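Local coordinates for nitrogen regulatory protein P-II from Thiomonas intermedia, a protein that binds adenine nucleotides and bicarbonate and, as a PII-like protein, probably acts as a regulator of other proteins, in two crystal structures: PDB 5D4O (chain A, 1.80 Å), residues T37-L42 and M65-V70; PDB 5D4L (chain B, 2.30 Å), residues T45-L50 and M73-V78. Both blocks share one frame: the second was fitted to the first on N, CA, C and O of the twelve residues, RMSD 0.41 Å. Numbering follows each deposited sequence.

Structure 1 (5D4O); sequences TIVGNL and MIIAAV. With AMP (adenosine monophosphate), chain C.
With OG1 of T37 beside its backbone N (chi1 -61°), the hydroxyl is turned to AMP, while CB of T37 packs 4.3 Å from CB of I67. That one oxygen serves two bonds: it donates to N3 of AMP (2.8 Å) and accepts from the ribose O2' of AMP (2.7 Å), a double role suited to threonine. On the Watson-Crick side of the adenine, A69 N donates to N1 of AMP, nearly straight (175°), and A69 O accepts from N6; the small methyl lets the base lie against it, CB of A69 3.6 Å from N1. L42, extended at chi2 (-176°), sets CD1 3.5 Å from M65 N, its apolar branched end suited to packing on the buried methionine. V39 CG2 meets I67 CD1 at 3.8 Å, and I38 lies by I66 on the face covered by helix 21-31, beta-branched residues that suit a strand. Strands 36-46 and 63-70 pair antiparallel within the PII-like sheet, T37 N bonding I67 O (2.8 Å) and V39 N M65 O (2.9 Å). K105 NZ and, from a second subunit, S47, S90 and G91 complete the AMP site.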
loop_
_atom_site.group_PDB
_atom_site.type_symbol
_atom_site.label_atom_id
_atom_site.label_comp_id
_atom_site.label_asym_id
_atom_site.label_seq_id
_atom_site.Cartn_x
_atom_site.Cartn_y
_atom_site.Cartn_z
ATOM N N THR A 37 -2.172 5.484 -9.532
ATOM C CA THR A 37 -1.071 6.142 -8.836
ATOM C C THR A 37 0.164 5.257 -8.988
ATOM O O THR A 37 0.068 4.039 -8.852
ATOM C CB THR A 37 -1.461 6.400 -7.366
ATOM O OG1 THR A 37 -2.617 7.259 -7.340
ATOM C CG2 THR A 37 -0.314 7.035 -6.553
ATOM N N ILE A 38 1.311 5.858 -9.267
ATOM C CA ILE A 38 2.538 5.091 -9.451
ATOM C C ILE A 38 3.592 5.428 -8.408
ATOM O O ILE A 38 3.969 6.594 -8.253
ATOM C CB ILE A 38 3.079 5.178 -10.902
ATOM C CG1 ILE A 38 1.942 4.842 -11.928
ATOM C CG2 ILE A 38 4.313 4.213 -11.061
ATOM C CD1 ILE A 38 2.335 4.866 -13.343
ATOM N N VAL A 39 4.045 4.384 -7.699
ATOM C CA VAL A 39 5.106 4.422 -6.692
ATOM C C VAL A 39 6.389 3.995 -7.431
ATOM O O VAL A 39 6.478 2.876 -7.920
ATOM C CB VAL A 39 4.818 3.495 -5.486
ATOM C CG1 VAL A 39 5.847 3.735 -4.385
ATOM C CG2 VAL A 39 3.384 3.697 -4.958
ATOM N N GLY A 40 7.368 4.883 -7.513
ATOM C CA GLY A 40 8.566 4.557 -8.284
ATOM C C GLY A 40 9.768 4.120 -7.477
ATOM O O GLY A 40 9.720 4.148 -6.245
ATOM N N ASN A 41 10.893 3.746 -8.188
ATOM C CA ASN A 41 12.186 3.402 -7.577
ATOM C C ASN A 41 12.082 2.355 -6.453
ATOM O O ASN A 41 12.584 2.541 -5.351
ATOM C CB ASN A 41 12.880 4.702 -7.068
ATOM C CG ASN A 41 14.340 4.541 -6.700
ATOM O OD1 ASN A 41 15.126 3.939 -7.429
ATOM N ND2 ASN A 41 14.727 5.058 -5.542
ATOM N N LEU A 42 11.388 1.276 -6.719
ATOM C CA LEU A 42 11.224 0.238 -5.702
ATOM C C LEU A 42 12.393 -0.708 -5.721
ATOM O O LEU A 42 13.164 -0.710 -6.691
ATOM C CB LEU A 42 9.944 -0.553 -6.033
ATOM C CG LEU A 42 8.665 0.223 -5.986
ATOM C CD1 LEU A 42 7.490 -0.710 -6.233
ATOM C CD2 LEU A 42 8.517 0.959 -4.635
ATOM N N MET A 65 5.303 0.288 -8.726
ATOM C CA MET A 65 4.047 -0.288 -8.284
ATOM C C MET A 65 2.967 0.641 -8.792
ATOM O O MET A 65 2.952 1.825 -8.427
ATOM C CB MET A 65 3.942 -0.425 -6.752
ATOM C CG MET A 65 2.589 -0.993 -6.327
ATOM S SD MET A 65 2.546 -1.521 -4.588
ATOM C CE MET A 65 2.763 0.061 -3.737
ATOM N N ILE A 66 2.040 0.096 -9.567
ATOM C CA ILE A 66 0.911 0.876 -10.063
ATOM C C ILE A 66 -0.246 0.488 -9.184
ATOM O O ILE A 66 -0.609 -0.712 -9.110
ATOM C CB ILE A 66 0.597 0.571 -11.546
ATOM C CG1 ILE A 66 1.831 0.826 -12.423
ATOM C CG2 ILE A 66 -0.648 1.397 -12.022
ATOM C CD1 ILE A 66 1.679 0.302 -13.927
ATOM N N ILE A 67 -0.827 1.499 -8.541
ATOM C CA ILE A 67 -2.017 1.350 -7.674
ATOM C C ILE A 67 -3.238 1.778 -8.483
ATOM O O ILE A 67 -3.296 2.933 -8.956
ATOM C CB ILE A 67 -1.902 2.224 -6.387
ATOM C CG1 ILE A 67 -0.666 1.857 -5.553
ATOM C CG2 ILE A 67 -3.196 2.081 -5.545
ATOM C CD1 ILE A 67 -0.308 2.897 -4.499
ATOM N N ALA A 68 -4.203 0.860 -8.685
ATOM C CA ALA A 68 -5.387 1.235 -9.458
ATOM C C ALA A 68 -6.677 0.799 -8.793
ATOM O O ALA A 68 -6.930 -0.400 -8.649
ATOM C CB ALA A 68 -5.312 0.676 -10.891
ATOM N N ALA A 69 -7.481 1.774 -8.383
ATOM C CA ALA A 69 -8.795 1.518 -7.785
ATOM C C ALA A 69 -9.746 1.333 -8.962
ATOM O O ALA A 69 -9.848 2.202 -9.846
ATOM C CB ALA A 69 -9.235 2.695 -6.907
ATOM N N VAL A 70 -10.378 0.157 -9.024
ATOM C CA VAL A 70 -11.229 -0.199 -10.158
ATOM C C VAL A 70 -12.548 -0.853 -9.686
ATOM O O VAL A 70 -12.527 -1.585 -8.688
ATOM C CB VAL A 70 -10.458 -1.152 -11.153
ATOM C CG1 VAL A 70 -9.130 -0.547 -11.622
ATOM C CG2 VAL A 70 -10.210 -2.545 -10.543
HETATM P P AMP C . -8.311 13.256 -9.383
HETATM O O1P AMP C . -7.862 14.537 -9.979
HETATM O O2P AMP C . -9.195 12.441 -10.261
HETATM O O3P AMP C . -8.935 13.384 -7.999
HETATM O "O5'" AMP C . -6.975 12.379 -9.199
HETATM C "C5'" AMP C . -5.856 12.837 -8.429
HETATM C "C4'" AMP C . -4.912 11.691 -8.187
HETATM O "O4'" AMP C . -5.554 10.666 -7.395
HETATM C "C3'" AMP C . -4.435 10.969 -9.440
HETATM O "O3'" AMP C . -3.364 11.663 -10.079
HETATM C "C2'" AMP C . -3.979 9.633 -8.864
HETATM O "O2'" AMP C . -2.688 9.755 -8.294
HETATM C "C1'" AMP C . -5.042 9.396 -7.773
HETATM N N9 AMP C . -6.145 8.578 -8.255
HETATM C C8 AMP C . -7.298 8.999 -8.870
HETATM N N7 AMP C . -8.071 8.024 -9.280
HETATM C C5 AMP C . -7.373 6.880 -8.922
HETATM C C6 AMP C . -7.649 5.511 -9.096
HETATM N N6 AMP C . -8.736 5.048 -9.728
HETATM N N1 AMP C . -6.738 4.624 -8.626
HETATM C C2 AMP C . -5.619 5.087 -8.055
HETATM N N3 AMP C . -5.244 6.355 -7.844
HETATM C C4 AMP C . -6.182 7.208 -8.293
#

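Structure 2 (5D4L); sequences TIVGNL and MIIAAV.
In T45 the hydroxyl OG1 stands between the backbone N and the carbonyl carbon (chi1 53°), which sets it 3.7 Å from CB of I75, while CG2 lies beside the backbone N. Buried by the contact, OG1 has no hydrogen-bond partner in the model; H56 of a second subunit packs on T45 and bonds I75 O through NE2. A77 belongs to the site where AMP and ADP are seen to bind in this protein; no nucleotide is bound to this chain, and the small methyl suits a site for a flat base. L50, bent at chi2 (73°), sets CD1 4.1 Å from M73 N, its apolar branched end suited to packing on the buried methionine. V47 CG2 meets I75 CD1 at 4.1 Å, and I46 lies by I74 on the face covered by helix 29-39, beta-branched residues that suit a strand. Backbone bonds hold the antiparallel pair in register, T45 N to I75 O (3.0 Å) and V47 N to M73 O (2.8 Å) among them.

Comparison
AMP is modelled with chain A alone, where it touches T37(A), I67(A), A68(A) and A69(A); no ligand or ion is modelled at that place in chain B. The two bonds of T37(A) OG1, to N3 and the ribose O2' of AMP, and the bonds of A69(A) N and O to the adenine therefore have no equivalent at T45(B) and A77(B). The threonine models differ too: chi1 is -61° in T37(A) and 53° in T45(B), and the OG1 atoms stand 1.8 Å apart after superposition. The places of both OG1 and CG2 of T37(A) are left in T45(B), while the touch on I67(A) / I75(B) is kept. L42(A) and L50(B) differ at chi2, -176° against 73°, with their CG atoms 1.2 Å apart after superposition, yet both reach the methionine nitrogen, M65(A) or M73(B). The comparable CA atoms coincide within the error. I38(A), V39(A), I66(A), I67(A) and their counterparts keep their place, and backbone bonds such as I67(A) N to T37(A) O and I75(B) N to T45(B) O are found in both.

Structure 2 (5D4L)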
loop_
_atom_site.group_PDB
_atom_site.type_symbol
_atom_site.label_atom_id
_atom_site.label_comp_id
_atom_site.label_asym_id
_atom_site.label_seq_id
_atom_site.Cartn_x
_atom_site.Cartn_y
_atom_site.Cartn_z
ATOM N N THR B 45 -2.129 5.630 -9.804
ATOM C CA THR B 45 -0.947 6.340 -9.334
ATOM C C THR B 45 0.237 5.397 -9.383
ATOM O O THR B 45 0.082 4.172 -9.474
ATOM C CB THR B 45 -1.115 6.912 -7.906
ATOM O OG1 THR B 45 -1.520 5.867 -7.034
ATOM C CG2 THR B 45 -2.171 8.011 -7.870
ATOM N N ILE B 46 1.431 5.971 -9.361
ATOM C CA ILE B 46 2.630 5.179 -9.526
ATOM C C ILE B 46 3.655 5.506 -8.464
ATOM O O ILE B 46 4.002 6.671 -8.281
ATOM C CB ILE B 46 3.246 5.391 -10.897
ATOM C CG1 ILE B 46 2.215 5.010 -11.975
ATOM C CG2 ILE B 46 4.560 4.574 -11.017
ATOM C CD1 ILE B 46 2.758 4.975 -13.366
ATOM N N VAL B 47 4.100 4.467 -7.755
ATOM C CA VAL B 47 5.189 4.585 -6.801
ATOM C C VAL B 47 6.466 4.139 -7.495
ATOM O O VAL B 47 6.528 3.021 -8.018
ATOM C CB VAL B 47 4.965 3.725 -5.512
ATOM C CG1 VAL B 47 6.041 4.036 -4.478
ATOM C CG2 VAL B 47 3.581 3.961 -4.905
ATOM N N GLY B 48 7.478 5.004 -7.509
ATOM C CA GLY B 48 8.746 4.666 -8.126
ATOM C C GLY B 48 9.787 4.143 -7.139
ATOM O O GLY B 48 9.537 4.066 -5.939
ATOM N N ASN B 49 10.954 3.776 -7.654
ATOM C CA ASN B 49 12.076 3.312 -6.829
ATOM C C ASN B 49 11.779 2.144 -5.897
ATOM O O ASN B 49 12.138 2.168 -4.725
ATOM C CB ASN B 49 12.646 4.469 -6.001
ATOM C CG ASN B 49 13.958 5.002 -6.578
ATOM O OD1 ASN B 49 14.963 4.281 -6.651
ATOM N ND2 ASN B 49 13.952 6.267 -6.994
ATOM N N LEU B 50 11.106 1.133 -6.422
ATOM C CA LEU B 50 11.041 -0.153 -5.765
ATOM C C LEU B 50 12.187 -1.018 -6.268
ATOM O O LEU B 50 12.680 -0.836 -7.380
ATOM C CB LEU B 50 9.710 -0.859 -6.024
ATOM C CG LEU B 50 8.517 -0.535 -5.124
ATOM C CD1 LEU B 50 7.932 0.866 -5.403
ATOM C CD2 LEU B 50 7.460 -1.618 -5.275
ATOM N N MET B 73 5.463 0.452 -8.686
ATOM C CA MET B 73 4.184 -0.091 -8.326
ATOM C C MET B 73 3.123 0.786 -8.937
ATOM O O MET B 73 3.088 1.989 -8.687
ATOM C CB MET B 73 4.011 -0.162 -6.803
ATOM C CG MET B 73 2.602 -0.556 -6.369
ATOM S SD MET B 73 2.413 -0.609 -4.576
ATOM C CE MET B 73 3.420 -2.038 -4.206
ATOM N N ILE B 74 2.261 0.186 -9.748
ATOM C CA ILE B 74 1.105 0.893 -10.264
ATOM C C ILE B 74 -0.112 0.555 -9.394
ATOM O O ILE B 74 -0.389 -0.610 -9.118
ATOM C CB ILE B 74 0.868 0.534 -11.733
ATOM C CG1 ILE B 74 2.160 0.780 -12.519
ATOM C CG2 ILE B 74 -0.312 1.312 -12.303
ATOM C CD1 ILE B 74 2.037 0.552 -13.998
ATOM N N ILE B 75 -0.799 1.582 -8.914
ATOM C CA ILE B 75 -1.984 1.392 -8.086
ATOM C C ILE B 75 -3.255 1.838 -8.842
ATOM O O ILE B 75 -3.373 2.988 -9.250
ATOM C CB ILE B 75 -1.845 2.175 -6.734
ATOM C CG1 ILE B 75 -0.581 1.752 -5.987
ATOM C CG2 ILE B 75 -3.053 1.972 -5.845
ATOM C CD1 ILE B 75 -0.329 2.597 -4.716
ATOM N N ALA B 76 -4.195 0.923 -9.032
ATOM C CA ALA B 76 -5.490 1.266 -9.596
ATOM C C ALA B 76 -6.626 0.800 -8.693
ATOM O O ALA B 76 -6.669 -0.362 -8.288
ATOM C CB ALA B 76 -5.636 0.666 -10.942
ATOM N N ALA B 77 -7.532 1.714 -8.366
ATOM C CA ALA B 77 -8.749 1.371 -7.644
ATOM C C ALA B 77 -9.879 1.218 -8.664
ATOM O O ALA B 77 -10.167 2.129 -9.434
ATOM C CB ALA B 77 -9.083 2.412 -6.627
ATOM N N VAL B 78 -10.537 0.073 -8.619
ATOM C CA VAL B 78 -11.246 -0.476 -9.753
ATOM C C VAL B 78 -12.507 -1.209 -9.271
ATOM O O VAL B 78 -12.480 -1.854 -8.217
ATOM C CB VAL B 78 -10.245 -1.407 -10.525
ATOM C CG1 VAL B 78 -10.688 -2.848 -10.584
ATOM C CG2 VAL B 78 -9.890 -0.832 -11.867
#